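Local coordinates for choline binding protein PCPA (Streptococcus pneumoniae, PDB 4CP6), which belongs to the pneumococcal choline-binding proteins, carries a leucine-rich repeat region, is studied as a vaccine antigen, and probably acts at the cell surface, at residues Ile19-Thr30 / Ile64-Glu75; Leu322-Lys331 / Gly346-Phe356. All coordinates share one frame; numbering follows the deposited sequence.

Interaction 1 of 2, residues Ile19-Thr30 / Ile64-Glu75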
loop_
_atom_site.group_PDB
_atom_site.type_symbol
_atom_site.label_atom_id
_atom_site.label_comp_id
_atom_site.label_asym_id
_atom_site.label_seq_id
_atom_site.Cartn_x
_atom_site.Cartn_y
_atom_site.Cartn_z
ATOM N N ILE A 19 -17.667 1.636 33.835
ATOM C CA ILE A 19 -17.526 0.702 34.949
ATOM C C ILE A 19 -16.034 0.423 35.060
ATOM O O ILE A 19 -15.403 0.060 34.064
ATOM C CB ILE A 19 -18.330 -0.599 34.729
ATOM C CG1 ILE A 19 -19.836 -0.305 34.576
ATOM C CG2 ILE A 19 -18.053 -1.605 35.869
ATOM C CD1 ILE A 19 -20.597 -1.437 33.928
ATOM N N GLN A 20 -15.448 0.651 36.243
ATOM C CA GLN A 20 -14.025 0.424 36.437
ATOM C C GLN A 20 -13.840 -0.697 37.420
ATOM O O GLN A 20 -14.356 -0.615 38.543
ATOM C CB GLN A 20 -13.303 1.695 36.907
ATOM C CG GLN A 20 -11.795 1.496 37.045
ATOM C CD GLN A 20 -11.089 2.741 37.503
ATOM O OE1 GLN A 20 -11.241 3.809 36.918
ATOM N NE2 GLN A 20 -10.251 2.618 38.526
ATOM N N GLN A 21 -13.150 -1.761 37.002
ATOM C CA GLN A 21 -12.874 -2.937 37.836
ATOM C C GLN A 21 -11.440 -3.361 37.632
ATOM O O GLN A 21 -11.005 -3.501 36.478
ATOM C CB GLN A 21 -13.824 -4.096 37.499
ATOM C CG GLN A 21 -15.295 -3.774 37.750
ATOM C CD GLN A 21 -16.190 -4.977 37.569
ATOM O OE1 GLN A 21 -15.749 -6.070 37.187
ATOM N NE2 GLN A 21 -17.468 -4.812 37.893
ATOM N N ASN A 22 -10.690 -3.556 38.747
ATOM C CA ASN A 22 -9.280 -3.947 38.735
ATOM C C ASN A 22 -8.445 -3.041 37.807
ATOM O O ASN A 22 -7.626 -3.520 37.024
ATOM C CB ASN A 22 -9.133 -5.442 38.421
ATOM C CG ASN A 22 -7.744 -6.018 38.604
ATOM O OD1 ASN A 22 -7.277 -6.816 37.785
ATOM N ND2 ASN A 22 -7.041 -5.617 39.662
ATOM N N ASN A 23 -8.706 -1.727 37.873
ATOM C CA ASN A 23 -8.012 -0.686 37.110
ATOM C C ASN A 23 -8.108 -0.869 35.579
ATOM O O ASN A 23 -7.185 -0.519 34.827
ATOM C CB ASN A 23 -6.571 -0.504 37.585
ATOM C CG ASN A 23 -6.516 0.228 38.907
ATOM O OD1 ASN A 23 -6.575 1.461 38.975
ATOM N ND2 ASN A 23 -6.481 -0.513 39.992
ATOM N N ILE A 24 -9.258 -1.391 35.133
ATOM C CA ILE A 24 -9.607 -1.484 33.716
ATOM C C ILE A 24 -10.971 -0.798 33.615
ATOM O O ILE A 24 -11.909 -1.169 34.341
ATOM C CB ILE A 24 -9.634 -2.930 33.154
ATOM C CG1 ILE A 24 -8.234 -3.596 33.252
ATOM C CG2 ILE A 24 -10.144 -2.942 31.687
ATOM C CD1 ILE A 24 -8.131 -5.080 32.792
ATOM N N LYS A 25 -11.102 0.163 32.697
ATOM C CA LYS A 25 -12.371 0.831 32.455
ATOM C C LYS A 25 -13.103 0.125 31.326
ATOM O O LYS A 25 -12.468 -0.290 30.345
ATOM C CB LYS A 25 -12.155 2.300 32.070
ATOM C CG LYS A 25 -11.648 3.136 33.232
ATOM C CD LYS A 25 -11.320 4.559 32.791
ATOM C CE LYS A 25 -10.926 5.463 33.945
ATOM N NZ LYS A 25 -9.658 5.011 34.588
ATOM N N TYR A 26 -14.420 0.010 31.455
ATOM C CA TYR A 26 -15.336 -0.569 30.482
ATOM C C TYR A 26 -16.456 0.430 30.246
ATOM O O TYR A 26 -16.895 1.096 31.193
ATOM C CB TYR A 26 -15.946 -1.871 31.009
ATOM C CG TYR A 26 -14.917 -2.914 31.354
ATOM C CD1 TYR A 26 -14.330 -2.951 32.616
ATOM C CD2 TYR A 26 -14.557 -3.894 30.435
ATOM C CE1 TYR A 26 -13.408 -3.934 32.954
ATOM C CE2 TYR A 26 -13.607 -4.863 30.750
ATOM C CZ TYR A 26 -13.060 -4.899 32.023
ATOM O OH TYR A 26 -12.124 -5.863 32.327
ATOM N N LYS A 27 -16.938 0.543 29.004
ATOM C CA LYS A 27 -18.019 1.468 28.724
ATOM C C LYS A 27 -19.219 0.698 28.205
ATOM O O LYS A 27 -19.067 -0.119 27.313
ATOM C CB LYS A 27 -17.539 2.550 27.730
ATOM C CG LYS A 27 -18.573 3.605 27.392
ATOM C CD LYS A 27 -17.968 4.688 26.534
ATOM C CE LYS A 27 -19.009 5.695 26.126
ATOM N NZ LYS A 27 -18.381 6.926 25.574
ATOM N N VAL A 28 -20.403 0.900 28.813
ATOM C CA VAL A 28 -21.629 0.199 28.471
ATOM C C VAL A 28 -22.075 0.573 27.071
ATOM O O VAL A 28 -22.230 1.764 26.751
ATOM C CB VAL A 28 -22.743 0.464 29.525
ATOM C CG1 VAL A 28 -24.032 -0.258 29.143
ATOM C CG2 VAL A 28 -22.278 0.043 30.931
ATOM N N LEU A 29 -22.263 -0.462 26.261
ATOM C CA LEU A 29 -22.729 -0.328 24.880
ATOM C C LEU A 29 -24.230 -0.545 24.789
ATOM O O LEU A 29 -24.923 0.197 24.080
ATOM C CB LEU A 29 -21.975 -1.295 23.957
ATOM C CG LEU A 29 -20.474 -1.145 23.859
ATOM C CD1 LEU A 29 -19.913 -2.265 23.024
ATOM C CD2 LEU A 29 -20.076 0.206 23.252
ATOM N N THR A 30 -24.724 -1.589 25.466
ATOM C CA THR A 30 -26.157 -1.915 25.535
ATOM C C THR A 30 -26.483 -2.433 26.939
ATOM O O THR A 30 -25.605 -2.958 27.650
ATOM C CB THR A 30 -26.561 -3.024 24.545
ATOM O OG1 THR A 30 -25.934 -4.243 24.944
ATOM C CG2 THR A 30 -26.240 -2.685 23.068
ATOM N N ILE A 64 -18.009 -8.950 32.918
ATOM C CA ILE A 64 -17.938 -8.161 34.148
ATOM C C ILE A 64 -19.319 -8.165 34.766
ATOM O O ILE A 64 -20.333 -8.250 34.057
ATOM C CB ILE A 64 -17.319 -6.763 34.023
ATOM C CG1 ILE A 64 -18.226 -5.827 33.207
ATOM C CG2 ILE A 64 -15.855 -6.822 33.492
ATOM C CD1 ILE A 64 -17.945 -4.405 33.391
ATOM N N THR A 65 -19.361 -8.152 36.099
ATOM C CA THR A 65 -20.649 -8.148 36.776
ATOM C C THR A 65 -20.753 -6.934 37.672
ATOM O O THR A 65 -19.752 -6.510 38.263
ATOM C CB THR A 65 -20.848 -9.443 37.572
ATOM O OG1 THR A 65 -19.824 -9.530 38.568
ATOM C CG2 THR A 65 -20.841 -10.677 36.686
ATOM N N VAL A 66 -21.959 -6.352 37.746
ATOM C CA VAL A 66 -22.225 -5.203 38.615
ATOM C C VAL A 66 -23.552 -5.535 39.286
ATOM O O VAL A 66 -24.600 -5.535 38.619
ATOM C CB VAL A 66 -22.254 -3.841 37.867
ATOM C CG1 VAL A 66 -22.474 -2.685 38.843
ATOM C CG2 VAL A 66 -20.968 -3.629 37.070
ATOM N N GLY A 67 -23.486 -5.919 40.564
ATOM C CA GLY A 67 -24.676 -6.351 41.290
ATOM C C GLY A 67 -25.263 -7.579 40.626
ATOM O O GLY A 67 -24.554 -8.569 40.444
ATOM N N ASP A 68 -26.552 -7.521 40.219
ATOM C CA ASP A 68 -27.189 -8.655 39.556
ATOM C C ASP A 68 -27.154 -8.512 38.022
ATOM O O ASP A 68 -27.848 -9.257 37.327
ATOM C CB ASP A 68 -28.646 -8.813 40.036
ATOM C CG ASP A 68 -29.150 -10.229 39.987
ATOM O OD1 ASP A 68 -28.322 -11.148 39.888
ATOM O OD2 ASP A 68 -30.382 -10.420 40.017
ATOM N N LYS A 69 -26.323 -7.589 37.512
ATOM C CA LYS A 69 -26.218 -7.389 36.056
ATOM C C LYS A 69 -24.929 -8.008 35.532
ATOM O O LYS A 69 -23.905 -8.002 36.208
ATOM C CB LYS A 69 -26.271 -5.905 35.688
ATOM C CG LYS A 69 -27.499 -5.170 36.225
ATOM C CD LYS A 69 -27.486 -3.719 35.796
ATOM C CE LYS A 69 -28.580 -2.941 36.488
ATOM N NZ LYS A 69 -29.438 -2.235 35.508
ATOM N N VAL A 70 -24.998 -8.551 34.327
ATOM C CA VAL A 70 -23.853 -9.191 33.683
ATOM C C VAL A 70 -23.618 -8.494 32.355
ATOM O O VAL A 70 -24.532 -8.412 31.528
ATOM C CB VAL A 70 -24.110 -10.694 33.495
ATOM C CG1 VAL A 70 -22.965 -11.363 32.754
ATOM C CG2 VAL A 70 -24.346 -11.372 34.846
ATOM N N PHE A 71 -22.391 -8.023 32.162
ATOM C CA PHE A 71 -21.999 -7.333 30.924
ATOM C C PHE A 71 -20.940 -8.175 30.199
ATOM O O PHE A 71 -19.889 -8.465 30.760
ATOM C CB PHE A 71 -21.426 -5.955 31.234
ATOM C CG PHE A 71 -22.461 -5.020 31.807
ATOM C CD1 PHE A 71 -23.280 -4.259 30.972
ATOM C CD2 PHE A 71 -22.632 -4.911 33.189
ATOM C CE1 PHE A 71 -24.244 -3.396 31.509
ATOM C CE2 PHE A 71 -23.585 -4.044 33.723
ATOM C CZ PHE A 71 -24.413 -3.320 32.881
ATOM N N THR A 72 -21.252 -8.613 28.973
ATOM C CA THR A 72 -20.313 -9.383 28.161
ATOM C C THR A 72 -19.417 -8.352 27.447
ATOM O O THR A 72 -19.923 -7.319 26.998
ATOM C CB THR A 72 -21.091 -10.238 27.159
ATOM O OG1 THR A 72 -21.892 -11.186 27.896
ATOM C CG2 THR A 72 -20.176 -11.029 26.243
ATOM N N VAL A 73 -18.099 -8.608 27.431
ATOM C CA VAL A 73 -17.130 -7.714 26.761
ATOM C C VAL A 73 -17.170 -8.101 25.272
ATOM O O VAL A 73 -16.696 -9.199 24.903
ATOM C CB VAL A 73 -15.702 -7.844 27.346
ATOM C CG1 VAL A 73 -14.742 -6.871 26.659
ATOM C CG2 VAL A 73 -15.703 -7.602 28.868
ATOM N N THR A 74 -17.797 -7.249 24.431
ATOM C CA THR A 74 -17.982 -7.573 23.009
ATOM C C THR A 74 -17.057 -6.792 22.084
ATOM O O THR A 74 -17.001 -7.094 20.883
ATOM C CB THR A 74 -19.446 -7.326 22.629
ATOM O OG1 THR A 74 -19.773 -5.977 22.937
ATOM C CG2 THR A 74 -20.427 -8.255 23.390
ATOM N N GLU A 75 -16.399 -5.752 22.597
ATOM C CA GLU A 75 -15.540 -4.923 21.751
ATOM C C GLU A 75 -14.298 -4.479 22.453
ATOM O O GLU A 75 -14.307 -4.266 23.674
ATOM C CB GLU A 75 -16.306 -3.675 21.256
ATOM C CG GLU A 75 -17.613 -4.012 20.550
ATOM C CD GLU A 75 -18.262 -2.896 19.771
ATOM O OE1 GLU A 75 -17.613 -1.842 19.591
ATOM O OE2 GLU A 75 -19.433 -3.069 19.359
HETATM O O HOH W 1 -16.945 -8.422 37.600
#

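Interaction 2 of 2, residues Leu322-Lys331 / Gly346-Phe356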
loop_
_atom_site.group_PDB
_atom_site.type_symbol
_atom_site.label_atom_id
_atom_site.label_comp_id
_atom_site.label_asym_id
_atom_site.label_seq_id
_atom_site.Cartn_x
_atom_site.Cartn_y
_atom_site.Cartn_z
ATOM N N LEU A 322 8.289 6.807 -24.695
ATOM C CA LEU A 322 6.864 7.039 -24.457
ATOM C C LEU A 322 6.136 6.811 -25.785
ATOM O O LEU A 322 6.509 7.379 -26.820
ATOM C CB LEU A 322 6.604 8.448 -23.929
ATOM C CG LEU A 322 7.318 8.816 -22.613
ATOM C CD1 LEU A 322 7.086 10.293 -22.275
ATOM C CD2 LEU A 322 6.871 7.897 -21.445
ATOM N N PRO A 323 5.144 5.921 -25.778
ATOM C CA PRO A 323 4.492 5.544 -27.035
ATOM C C PRO A 323 3.671 6.643 -27.641
ATOM O O PRO A 323 3.429 7.700 -27.036
ATOM C CB PRO A 323 3.695 4.280 -26.682
ATOM C CG PRO A 323 3.451 4.396 -25.210
ATOM C CD PRO A 323 4.647 5.137 -24.633
ATOM N N ASP A 324 3.281 6.415 -28.893
ATOM C CA ASP A 324 2.765 7.485 -29.719
ATOM C C ASP A 324 1.454 8.114 -29.328
ATOM O O ASP A 324 1.174 9.230 -29.771
ATOM C CB ASP A 324 2.662 7.008 -31.185
ATOM C CG ASP A 324 4.005 6.639 -31.816
ATOM O OD1 ASP A 324 5.043 7.217 -31.412
ATOM O OD2 ASP A 324 4.023 5.753 -32.713
ATOM N N ASN A 325 0.644 7.414 -28.517
ATOM C CA ASN A 325 -0.728 7.810 -28.256
ATOM C C ASN A 325 -1.065 8.114 -26.788
ATOM O O ASN A 325 -2.245 8.138 -26.433
ATOM C CB ASN A 325 -1.651 6.682 -28.793
ATOM C CG ASN A 325 -1.253 6.168 -30.167
ATOM O OD1 ASN A 325 -1.254 6.938 -31.133
ATOM N ND2 ASN A 325 -0.824 4.882 -30.281
ATOM N N VAL A 326 -0.045 8.324 -25.922
ATOM C CA VAL A 326 -0.353 8.630 -24.535
ATOM C C VAL A 326 -1.133 9.947 -24.510
ATOM O O VAL A 326 -0.730 10.942 -25.161
ATOM C CB VAL A 326 0.917 8.753 -23.677
ATOM C CG1 VAL A 326 0.544 8.922 -22.217
ATOM C CG2 VAL A 326 1.820 7.530 -23.833
ATOM N N LYS A 327 -2.255 9.960 -23.778
ATOM C CA LYS A 327 -3.135 11.115 -23.682
ATOM C C LYS A 327 -3.013 11.828 -22.350
ATOM O O LYS A 327 -3.237 13.037 -22.281
ATOM C CB LYS A 327 -4.594 10.664 -23.857
ATOM C CG LYS A 327 -4.906 10.007 -25.218
ATOM C CD LYS A 327 -6.411 9.839 -25.421
ATOM C CE LYS A 327 -6.814 8.410 -25.704
ATOM N NZ LYS A 327 -8.289 8.260 -25.847
ATOM N N ASN A 328 -2.738 11.076 -21.271
ATOM C CA ASN A 328 -2.782 11.644 -19.933
ATOM C C ASN A 328 -1.532 11.329 -19.173
ATOM O O ASN A 328 -1.200 10.158 -18.986
ATOM C CB ASN A 328 -3.988 11.051 -19.159
ATOM C CG ASN A 328 -5.274 11.024 -19.940
ATOM O OD1 ASN A 328 -5.791 12.073 -20.352
ATOM N ND2 ASN A 328 -5.780 9.829 -20.229
ATOM N N PHE A 329 -0.863 12.367 -18.686
ATOM C CA PHE A 329 0.292 12.218 -17.809
ATOM C C PHE A 329 -0.043 12.829 -16.460
ATOM O O PHE A 329 -0.480 13.989 -16.418
ATOM C CB PHE A 329 1.507 12.964 -18.348
ATOM C CG PHE A 329 2.067 12.409 -19.618
ATOM C CD1 PHE A 329 2.892 11.287 -19.605
ATOM C CD2 PHE A 329 1.769 12.998 -20.839
ATOM C CE1 PHE A 329 3.389 10.756 -20.798
ATOM C CE2 PHE A 329 2.280 12.475 -22.022
ATOM C CZ PHE A 329 3.101 11.376 -21.997
ATOM N N GLY A 330 0.196 12.102 -15.365
ATOM C CA GLY A 330 -0.002 12.699 -14.056
ATOM C C GLY A 330 1.142 13.654 -13.737
ATOM O O GLY A 330 2.167 13.718 -14.441
ATOM N N LYS A 331 0.998 14.361 -12.618
ATOM C CA LYS A 331 2.017 15.299 -12.127
ATOM C C LYS A 331 3.278 14.505 -11.742
ATOM O O LYS A 331 3.169 13.423 -11.166
ATOM C CB LYS A 331 1.440 16.058 -10.917
ATOM C CG LYS A 331 2.315 17.155 -10.340
ATOM C CD LYS A 331 1.527 17.982 -9.315
ATOM C CE LYS A 331 2.401 18.916 -8.510
ATOM N NZ LYS A 331 1.602 19.990 -7.847
ATOM N N GLY A 346 6.645 10.117 -28.022
ATOM C CA GLY A 346 5.926 9.614 -29.190
ATOM C C GLY A 346 5.205 10.625 -30.056
ATOM O O GLY A 346 4.973 11.773 -29.672
ATOM N N ASN A 347 4.827 10.165 -31.275
ATOM C CA ASN A 347 4.310 11.003 -32.364
ATOM C C ASN A 347 3.146 11.916 -32.058
ATOM O O ASN A 347 3.140 13.054 -32.530
ATOM C CB ASN A 347 3.924 10.150 -33.600
ATOM C CG ASN A 347 5.093 9.442 -34.274
ATOM O OD1 ASN A 347 6.266 9.702 -34.014
ATOM N ND2 ASN A 347 4.808 8.501 -35.151
ATOM N N ASN A 348 2.131 11.430 -31.336
ATOM C CA ASN A 348 0.941 12.236 -31.170
ATOM C C ASN A 348 0.856 12.925 -29.812
ATOM O O ASN A 348 -0.215 13.384 -29.436
ATOM C CB ASN A 348 -0.323 11.410 -31.502
ATOM C CG ASN A 348 -0.156 10.698 -32.832
ATOM O OD1 ASN A 348 0.239 11.311 -33.842
ATOM N ND2 ASN A 348 -0.260 9.374 -32.815
ATOM N N ILE A 349 2.010 13.076 -29.116
ATOM C CA ILE A 349 2.052 13.801 -27.846
ATOM C C ILE A 349 2.459 15.208 -28.233
ATOM O O ILE A 349 3.621 15.435 -28.608
ATOM C CB ILE A 349 3.035 13.112 -26.858
ATOM C CG1 ILE A 349 2.555 11.668 -26.555
ATOM C CG2 ILE A 349 3.094 13.946 -25.572
ATOM C CD1 ILE A 349 3.604 10.824 -25.921
ATOM N N ASN A 350 1.493 16.135 -28.181
ATOM C CA ASN A 350 1.714 17.513 -28.640
ATOM C C ASN A 350 1.614 18.545 -27.532
ATOM O O ASN A 350 1.721 19.733 -27.806
ATOM C CB ASN A 350 0.742 17.868 -29.783
ATOM C CG ASN A 350 -0.717 17.711 -29.421
ATOM O OD1 ASN A 350 -1.181 18.146 -28.372
ATOM N ND2 ASN A 350 -1.484 17.083 -30.289
ATOM N N SER A 351 1.387 18.114 -26.284
ATOM C CA SER A 351 1.273 19.024 -25.162
ATOM C C SER A 351 1.987 18.364 -23.997
ATOM O O SER A 351 1.683 17.216 -23.659
ATOM C CB SER A 351 -0.195 19.272 -24.840
ATOM O OG SER A 351 -0.327 20.090 -23.692
ATOM N N LEU A 352 2.986 19.047 -23.442
ATOM C CA LEU A 352 3.733 18.503 -22.310
ATOM C C LEU A 352 3.328 19.237 -21.067
ATOM O O LEU A 352 3.423 20.473 -21.023
ATOM C CB LEU A 352 5.236 18.550 -22.526
ATOM C CG LEU A 352 5.755 17.890 -23.807
ATOM C CD1 LEU A 352 7.252 17.988 -23.873
ATOM C CD2 LEU A 352 5.353 16.416 -23.871
ATOM N N PRO A 353 2.816 18.509 -20.060
ATOM C CA PRO A 353 2.306 19.182 -18.867
ATOM C C PRO A 353 3.372 19.676 -17.914
ATOM O O PRO A 353 4.564 19.373 -18.062
ATOM C CB PRO A 353 1.438 18.103 -18.216
ATOM C CG PRO A 353 2.119 16.830 -18.570
ATOM C CD PRO A 353 2.663 17.040 -19.962
ATOM N N SER A 354 2.937 20.410 -16.883
ATOM C CA SER A 354 3.823 20.859 -15.841
ATOM C C SER A 354 4.381 19.639 -15.133
ATOM O O SER A 354 3.693 18.612 -14.998
ATOM C CB SER A 354 3.019 21.652 -14.813
ATOM O OG SER A 354 2.635 22.891 -15.389
ATOM N N PHE A 355 5.607 19.750 -14.629
ATOM C CA PHE A 355 6.235 18.724 -13.777
ATOM C C PHE A 355 6.429 17.380 -14.481
ATOM O O PHE A 355 6.456 16.324 -13.836
ATOM C CB PHE A 355 5.430 18.540 -12.468
ATOM C CG PHE A 355 5.199 19.840 -11.723
ATOM C CD1 PHE A 355 6.268 20.609 -11.293
ATOM C CD2 PHE A 355 3.914 20.307 -11.500
ATOM C CE1 PHE A 355 6.058 21.805 -10.603
ATOM C CE2 PHE A 355 3.700 21.517 -10.823
ATOM C CZ PHE A 355 4.775 22.246 -10.376
ATOM N N PHE A 356 6.621 17.412 -15.785
ATOM C CA PHE A 356 6.790 16.224 -16.611
ATOM C C PHE A 356 8.080 15.461 -16.329
ATOM O O PHE A 356 8.057 14.229 -16.141
ATOM C CB PHE A 356 6.724 16.677 -18.058
ATOM C CG PHE A 356 6.790 15.616 -19.120
ATOM C CD1 PHE A 356 5.735 14.726 -19.304
ATOM C CD2 PHE A 356 7.851 15.583 -20.025
ATOM C CE1 PHE A 356 5.760 13.787 -20.350
ATOM C CE2 PHE A 356 7.875 14.650 -21.066
ATOM C CZ PHE A 356 6.820 13.771 -21.221
HETATM O O HOH W 2 2.036 7.308 -35.137
HETATM O O HOH W 3 -2.663 9.051 -30.960
HETATM O O HOH W 4 -1.446 11.530 -27.744
HETATM O O HOH W 5 3.718 15.667 -15.593
#

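Interaction 1 of 2, residues Ile19-Thr30 / Ile64-Glu75
I64 is the main bump of this contact, and its two branches go into different parts of the hairpin opposite. Its CG2 sits over one face of the Y26 ring, a CH-pi contact with the methyl 3.9 Å from the ring centroid, while CD1 reaches I19 CG2 at 3.7 Å. The fork follows from an uncommon rotamer: CG1 lies between the backbone N and the carbonyl carbon (chi1 69°), turning CG2 back beside the N, over the tyrosine. A beta-branched residue suits the place, since one side chain fills two hollows. Y26 also takes V73 CG2 obliquely against its CE2 side.

I19 fits the second segment in the same two-branched way. Its CG2 sits in the notch formed by I64 CD1 and V66 CG2, and its CD1 lies over one face of F71, 4.2 Å from the ring centroid. Against the same ring V28 lays CG1 obliquely, 3.9 Å from F71 CE1. Each segment is a beta hairpin, the second closed by a type II' turn from V66 to K69 with G67 at positive phi. The strands 24-30 and 69-75 cross at 96°; both pair with strand 35-40, so the two hairpins are arms of one curled sheet near the N terminus of the chain, with side chains filling the angle between them.

At the solvent side Q21 supplies the polar part. NE2 of its extended chain donates a hydrogen bond to T65 O (2.9 Å), approaching from above the carbonyl plane while T65 O lies in the amide plane of Q21, and OE1 shares a water with T65 N. L29 rests its CD1 against the carboxylate carbon CD of E75, at 3.7 Å, and beside T74 OG1; L29 and T30 form a classic bulge opposite T37.

Interaction 2 of 2, residues Leu322-Lys331 / Gly346-Phe356
D324 and N347 lie side by side, carboxylate and amide stacked nearly parallel. The first group is polar: N347 N gives a nearly straight bond (169°) to D324 OD1 at 3.0 Å, from above the carboxylate plane, and N348 N donates in plane to a lone pair of D324 O at 2.9 Å. N348 ND2 reaches N325 OD1 at 3.1 Å, while N325 ND2 is taken by N301 O. Short polar side chains suit these turns because they bond nearby backbone and one another. G346, with no side chain, lets its backbone lie against that of L322 to D324.

Water also joins the backbones, one molecule donating to V326 O and N348 O, another to G330 O and S354 O. The two segments are neighbouring, stacked turns of a BspA-type leucine-rich repeat solenoid.

The apolar group centres on F329, apt here because apolar groups cover both ring faces. F356 points its edge at one face in a T-shaped pair, centroids 5.1 Å apart and planes at 88°; V326 CG1 covers the opposite face. Buried I349 fits by parting its branches, CG2 to F329 CE2 and CD1 to the F329 edge and P323 O. F356 has CG anti to the backbone N (chi1 -176°), carrying CZ to L322 CD1 at 3.6 Å. At the exposed end, the extended K331 chain lies alongside F355, CE 3.6 Å from CD2; F355 also stacks on H332.

From the N terminus, the chain first makes the hairpin of 19-30, passes through strands 35-40 and 57-59, and returns in 64-75, where interaction 1 closes a loop of 33 intervening residues. It then runs through the repeats before 322-331, and interaction 2 closes a much shorter loop, 14 residues, on reaching 346-356. The two are in series, neither nested nor crossing, with centres about 62 Å apart and nearest atoms about 40 Å apart, on opposite sides of the chain's centre. Interaction 1 ties two hairpins at the N-terminal end; interaction 2 ties successive turns of the solenoid farther along.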